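Local coordinates for peroxisomal acyl-CoA oxidase 1A (Solanum lycopersicum, PDB 2FON), which probably catalyses the FAD-dependent oxidation of acyl-CoA, the first step of fatty acid beta-oxidation in peroxisomes, at residues B[476-487]-B[504-515]. Residues are numbered along the deposited sequence; the frame is centred on the assembly and turned at random.
Sequences YMGRIEHLMQCR and EAFEARSARMSV
Glu-504 meets His-482 where the short helix 480-483 and its flanking turns pack on helix 499-521, in the helical C-terminal region of the acyl-CoA oxidase fold, away from the FAD sites. Leu-483 sits as a knob in the hole formed by Glu-504, Glu-507, Ala-508 and Ala-511. Glu-504 OE2 comes to the edge of the imidazole, 3.4 Å from His-482 CE1, while OE1 is hydrogen-bonded to Tyr-595. Glu-507 extends its carboxylate to Arg-479 in a salt bridge, with Arg-479 NH2 2.5 Å from Glu-507 OE2. The guanidinium and carboxylate planes are 51° apart. At Ala-508, Leu-483 CD2 packs against the backbone, 3.7 Å from Ala-508 N. Ser-510 OG shares a hydrogen bond of 2.7 Å with Tyr-476 OH, which also bonds His-545 of helix 535-558. Ala-511 CB lies against CB and CD1 of Leu-483. Arg-512 bends at chi2 (140°), which turns its guanidinium edge to the carbonyl of Leu-483. Arg-512 NE bonds Leu-483 O at 2.6 Å, and NH2 adds a weak bond to the same oxygen. With an alanine in place of Arg-512, that carbonyl would probably be left without its side-chain donors, and the backbone around Leu-483 could shift. Ser-514 receives the methyl end of Met-477, beside Leu-457 and Ile-461 of helix 446-462. At Val-515 the side chains meet tip to tip, with Val-515 CG1 3.7 Å from Met-484 CE.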
loop_
_atom_site.group_PDB
_atom_site.type_symbol
_atom_site.label_atom_id
_atom_site.label_comp_id
_atom_site.label_asym_id
_atom_site.label_seq_id
_atom_site.Cartn_x
_atom_site.Cartn_y
_atom_site.Cartn_z
ATOM N N TYR B 476 19.425 -28.240 -4.798
ATOM C CA TYR B 476 18.791 -28.466 -6.087
ATOM C C TYR B 476 19.649 -28.073 -7.283
ATOM O O TYR B 476 19.608 -28.752 -8.292
ATOM C CB TYR B 476 17.435 -27.812 -6.179
ATOM C CG TYR B 476 17.436 -26.287 -6.284
ATOM C CD1 TYR B 476 17.332 -25.662 -7.526
ATOM C CD2 TYR B 476 17.487 -25.482 -5.150
ATOM C CE1 TYR B 476 17.286 -24.293 -7.641
ATOM C CE2 TYR B 476 17.462 -24.116 -5.253
ATOM C CZ TYR B 476 17.354 -23.514 -6.507
ATOM O OH TYR B 476 17.327 -22.132 -6.633
ATOM N N MET B 477 20.452 -27.022 -7.180
ATOM C CA MET B 477 21.280 -26.616 -8.320
ATOM C C MET B 477 22.346 -27.629 -8.722
ATOM O O MET B 477 22.990 -27.498 -9.788
ATOM C CB MET B 477 21.934 -25.295 -8.052
ATOM C CG MET B 477 20.925 -24.233 -7.741
ATOM S SD MET B 477 21.328 -22.878 -8.820
ATOM C CE MET B 477 20.037 -21.686 -8.430
ATOM N N GLY B 478 22.545 -28.643 -7.878
ATOM C CA GLY B 478 23.397 -29.742 -8.243
ATOM C C GLY B 478 22.703 -30.665 -9.228
ATOM O O GLY B 478 23.304 -31.611 -9.706
ATOM N N ARG B 479 21.430 -30.420 -9.523
ATOM C CA ARG B 479 20.699 -31.310 -10.428
ATOM C C ARG B 479 20.154 -30.572 -11.649
ATOM O O ARG B 479 19.069 -30.898 -12.104
ATOM C CB ARG B 479 19.577 -32.092 -9.694
ATOM C CG ARG B 479 19.964 -32.614 -8.299
ATOM C CD ARG B 479 18.917 -33.469 -7.588
ATOM N NE ARG B 479 17.609 -32.819 -7.442
ATOM C CZ ARG B 479 17.243 -32.018 -6.444
ATOM N NH1 ARG B 479 18.068 -31.728 -5.447
ATOM N NH2 ARG B 479 16.031 -31.501 -6.440
ATOM N N ILE B 480 20.912 -29.606 -12.179
ATOM C CA ILE B 480 20.481 -28.823 -13.356
ATOM C C ILE B 480 20.316 -29.636 -14.641
ATOM O O ILE B 480 19.281 -29.492 -15.287
ATOM C CB ILE B 480 21.366 -27.565 -13.608
ATOM N N GLU B 481 21.286 -30.488 -15.021
ATOM C CA GLU B 481 21.166 -31.214 -16.298
ATOM C C GLU B 481 19.731 -31.707 -16.453
ATOM O O GLU B 481 19.101 -31.507 -17.494
ATOM C CB GLU B 481 22.154 -32.393 -16.410
ATOM N N HIS B 482 19.222 -32.312 -15.381
ATOM C CA HIS B 482 17.871 -32.816 -15.297
ATOM C C HIS B 482 16.821 -31.696 -15.318
ATOM O O HIS B 482 15.958 -31.642 -16.206
ATOM C CB HIS B 482 17.756 -33.644 -14.024
ATOM C CG HIS B 482 16.370 -34.121 -13.748
ATOM N ND1 HIS B 482 15.515 -33.463 -12.888
ATOM C CD2 HIS B 482 15.681 -35.178 -14.234
ATOM C CE1 HIS B 482 14.361 -34.103 -12.847
ATOM N NE2 HIS B 482 14.435 -35.146 -13.653
ATOM N N LEU B 483 16.886 -30.800 -14.335
ATOM C CA LEU B 483 15.934 -29.716 -14.228
ATOM C C LEU B 483 15.801 -28.849 -15.511
ATOM O O LEU B 483 14.734 -28.278 -15.784
ATOM C CB LEU B 483 16.260 -28.882 -12.999
ATOM C CG LEU B 483 15.982 -29.493 -11.625
ATOM C CD1 LEU B 483 16.600 -28.714 -10.528
ATOM C CD2 LEU B 483 14.509 -29.631 -11.328
ATOM N N MET B 484 16.866 -28.760 -16.300
ATOM C CA MET B 484 16.830 -28.048 -17.581
ATOM C C MET B 484 15.938 -28.723 -18.616
ATOM O O MET B 484 15.462 -28.071 -19.549
ATOM C CB MET B 484 18.227 -27.934 -18.196
ATOM C CG MET B 484 19.164 -26.976 -17.533
ATOM S SD MET B 484 18.400 -25.361 -17.465
ATOM C CE MET B 484 18.602 -24.787 -19.168
ATOM N N GLN B 485 15.723 -30.023 -18.478
ATOM C CA GLN B 485 15.074 -30.757 -19.554
ATOM C C GLN B 485 13.798 -31.547 -19.165
ATOM O O GLN B 485 13.203 -32.220 -20.008
ATOM C CB GLN B 485 16.100 -31.659 -20.261
ATOM C CG GLN B 485 16.769 -32.684 -19.361
ATOM C CD GLN B 485 15.919 -33.946 -19.104
ATOM O OE1 GLN B 485 15.676 -34.773 -20.015
ATOM N NE2 GLN B 485 15.503 -34.122 -17.853
ATOM N N CYS B 486 13.375 -31.483 -17.909
ATOM C CA CYS B 486 12.152 -32.174 -17.539
ATOM C C CYS B 486 10.869 -31.426 -17.980
ATOM O O CYS B 486 10.898 -30.309 -18.513
ATOM C CB CYS B 486 12.135 -32.570 -16.048
ATOM S SG CYS B 486 12.531 -31.277 -14.806
ATOM N N ARG B 487 9.748 -32.097 -17.807
ATOM C CA ARG B 487 8.469 -31.570 -18.154
ATOM C C ARG B 487 7.659 -32.017 -16.960
ATOM O O ARG B 487 7.834 -33.129 -16.479
ATOM C CB ARG B 487 7.916 -32.257 -19.428
ATOM C CG ARG B 487 8.778 -32.114 -20.687
ATOM C CD ARG B 487 8.177 -31.232 -21.792
ATOM N NE ARG B 487 9.219 -30.640 -22.653
ATOM C CZ ARG B 487 9.583 -29.348 -22.614
ATOM N NH1 ARG B 487 8.984 -28.517 -21.760
ATOM N NH2 ARG B 487 10.545 -28.876 -23.413
ATOM N N GLU B 504 9.173 -30.164 -7.628
ATOM C CA GLU B 504 9.953 -30.186 -8.841
ATOM C C GLU B 504 9.624 -28.972 -9.682
ATOM O O GLU B 504 10.527 -28.381 -10.264
ATOM C CB GLU B 504 9.745 -31.438 -9.640
ATOM C CG GLU B 504 10.732 -31.497 -10.737
ATOM C CD GLU B 504 10.563 -32.717 -11.608
ATOM O OE1 GLU B 504 9.669 -32.710 -12.490
ATOM O OE2 GLU B 504 11.343 -33.678 -11.422
ATOM N N ALA B 505 8.344 -28.607 -9.734
ATOM C CA ALA B 505 7.920 -27.492 -10.554
ATOM C C ALA B 505 8.595 -26.191 -10.102
ATOM O O ALA B 505 8.958 -25.371 -10.949
ATOM C CB ALA B 505 6.420 -27.349 -10.548
ATOM N N PHE B 506 8.785 -26.017 -8.790
ATOM C CA PHE B 506 9.455 -24.829 -8.298
ATOM C C PHE B 506 10.973 -24.850 -8.484
ATOM O O PHE B 506 11.615 -23.811 -8.708
ATOM C CB PHE B 506 9.085 -24.606 -6.840
ATOM C CG PHE B 506 7.810 -23.855 -6.664
ATOM C CD1 PHE B 506 6.589 -24.519 -6.681
ATOM C CD2 PHE B 506 7.826 -22.485 -6.537
ATOM C CE1 PHE B 506 5.402 -23.816 -6.573
ATOM C CE2 PHE B 506 6.639 -21.768 -6.423
ATOM C CZ PHE B 506 5.435 -22.442 -6.439
ATOM N N GLU B 507 11.529 -26.054 -8.378
ATOM C CA GLU B 507 12.945 -26.298 -8.587
ATOM C C GLU B 507 13.305 -26.011 -10.024
ATOM O O GLU B 507 14.257 -25.283 -10.294
ATOM C CB GLU B 507 13.289 -27.735 -8.216
ATOM C CG GLU B 507 13.372 -27.970 -6.698
ATOM C CD GLU B 507 13.840 -29.380 -6.293
ATOM O OE1 GLU B 507 14.182 -29.557 -5.111
ATOM O OE2 GLU B 507 13.874 -30.332 -7.117
ATOM N N ALA B 508 12.506 -26.535 -10.949
ATOM C CA ALA B 508 12.766 -26.360 -12.380
ATOM C C ALA B 508 12.772 -24.882 -12.712
ATOM O O ALA B 508 13.770 -24.336 -13.187
ATOM C CB ALA B 508 11.728 -27.089 -13.207
ATOM N N ARG B 509 11.658 -24.236 -12.408
ATOM C CA ARG B 509 11.511 -22.825 -12.612
ATOM C C ARG B 509 12.748 -22.026 -12.156
ATOM O O ARG B 509 13.265 -21.172 -12.894
ATOM C CB ARG B 509 10.287 -22.345 -11.854
ATOM C CG ARG B 509 10.126 -20.831 -11.907
ATOM C CD ARG B 509 9.574 -20.345 -10.632
ATOM N NE ARG B 509 9.126 -18.978 -10.701
ATOM C CZ ARG B 509 8.731 -18.316 -9.613
ATOM N NH1 ARG B 509 8.718 -18.946 -8.439
ATOM N NH2 ARG B 509 8.351 -17.034 -9.685
ATOM N N SER B 510 13.199 -22.293 -10.932
ATOM C CA SER B 510 14.274 -21.522 -10.367
ATOM C C SER B 510 15.594 -21.839 -11.079
ATOM O O SER B 510 16.301 -20.933 -11.550
ATOM C CB SER B 510 14.343 -21.746 -8.856
ATOM O OG SER B 510 15.491 -21.118 -8.315
ATOM N N ALA B 511 15.900 -23.125 -11.202
ATOM C CA ALA B 511 17.074 -23.546 -11.969
ATOM C C ALA B 511 17.040 -22.883 -13.316
ATOM O O ALA B 511 17.962 -22.179 -13.694
ATOM C CB ALA B 511 17.125 -25.049 -12.118
ATOM N N ARG B 512 15.951 -23.072 -14.039
ATOM C CA ARG B 512 15.890 -22.497 -15.359
ATOM C C ARG B 512 16.106 -20.993 -15.308
ATOM O O ARG B 512 16.937 -20.487 -16.029
ATOM C CB ARG B 512 14.602 -22.867 -16.043
ATOM C CG ARG B 512 14.617 -24.245 -16.571
ATOM C CD ARG B 512 13.292 -24.898 -16.327
ATOM N NE ARG B 512 13.325 -26.302 -16.714
ATOM C CZ ARG B 512 12.767 -26.767 -17.824
ATOM N NH1 ARG B 512 12.121 -25.930 -18.640
ATOM N NH2 ARG B 512 12.842 -28.066 -18.109
ATOM N N MET B 513 15.433 -20.287 -14.411
ATOM C CA MET B 513 15.592 -18.832 -14.383
ATOM C C MET B 513 17.005 -18.379 -14.059
ATOM O O MET B 513 17.561 -17.504 -14.749
ATOM C CB MET B 513 14.561 -18.146 -13.502
ATOM C CG MET B 513 13.242 -17.991 -14.195
ATOM S SD MET B 513 11.989 -17.532 -12.998
ATOM C CE MET B 513 12.354 -15.779 -12.712
ATOM N N SER B 514 17.603 -19.014 -13.049
ATOM C CA SER B 514 18.994 -18.726 -12.709
ATOM C C SER B 514 19.965 -19.080 -13.824
ATOM O O SER B 514 20.865 -18.314 -14.097
ATOM C CB SER B 514 19.388 -19.410 -11.428
ATOM O OG SER B 514 18.895 -18.647 -10.356
ATOM N N VAL B 515 19.759 -20.208 -14.486
ATOM C CA VAL B 515 20.600 -20.572 -15.613
ATOM C C VAL B 515 20.524 -19.505 -16.692
ATOM O O VAL B 515 21.534 -19.034 -17.197
ATOM C CB VAL B 515 20.221 -21.984 -16.173
ATOM C CG1 VAL B 515 20.710 -22.187 -17.606
ATOM C CG2 VAL B 515 20.786 -23.083 -15.251
#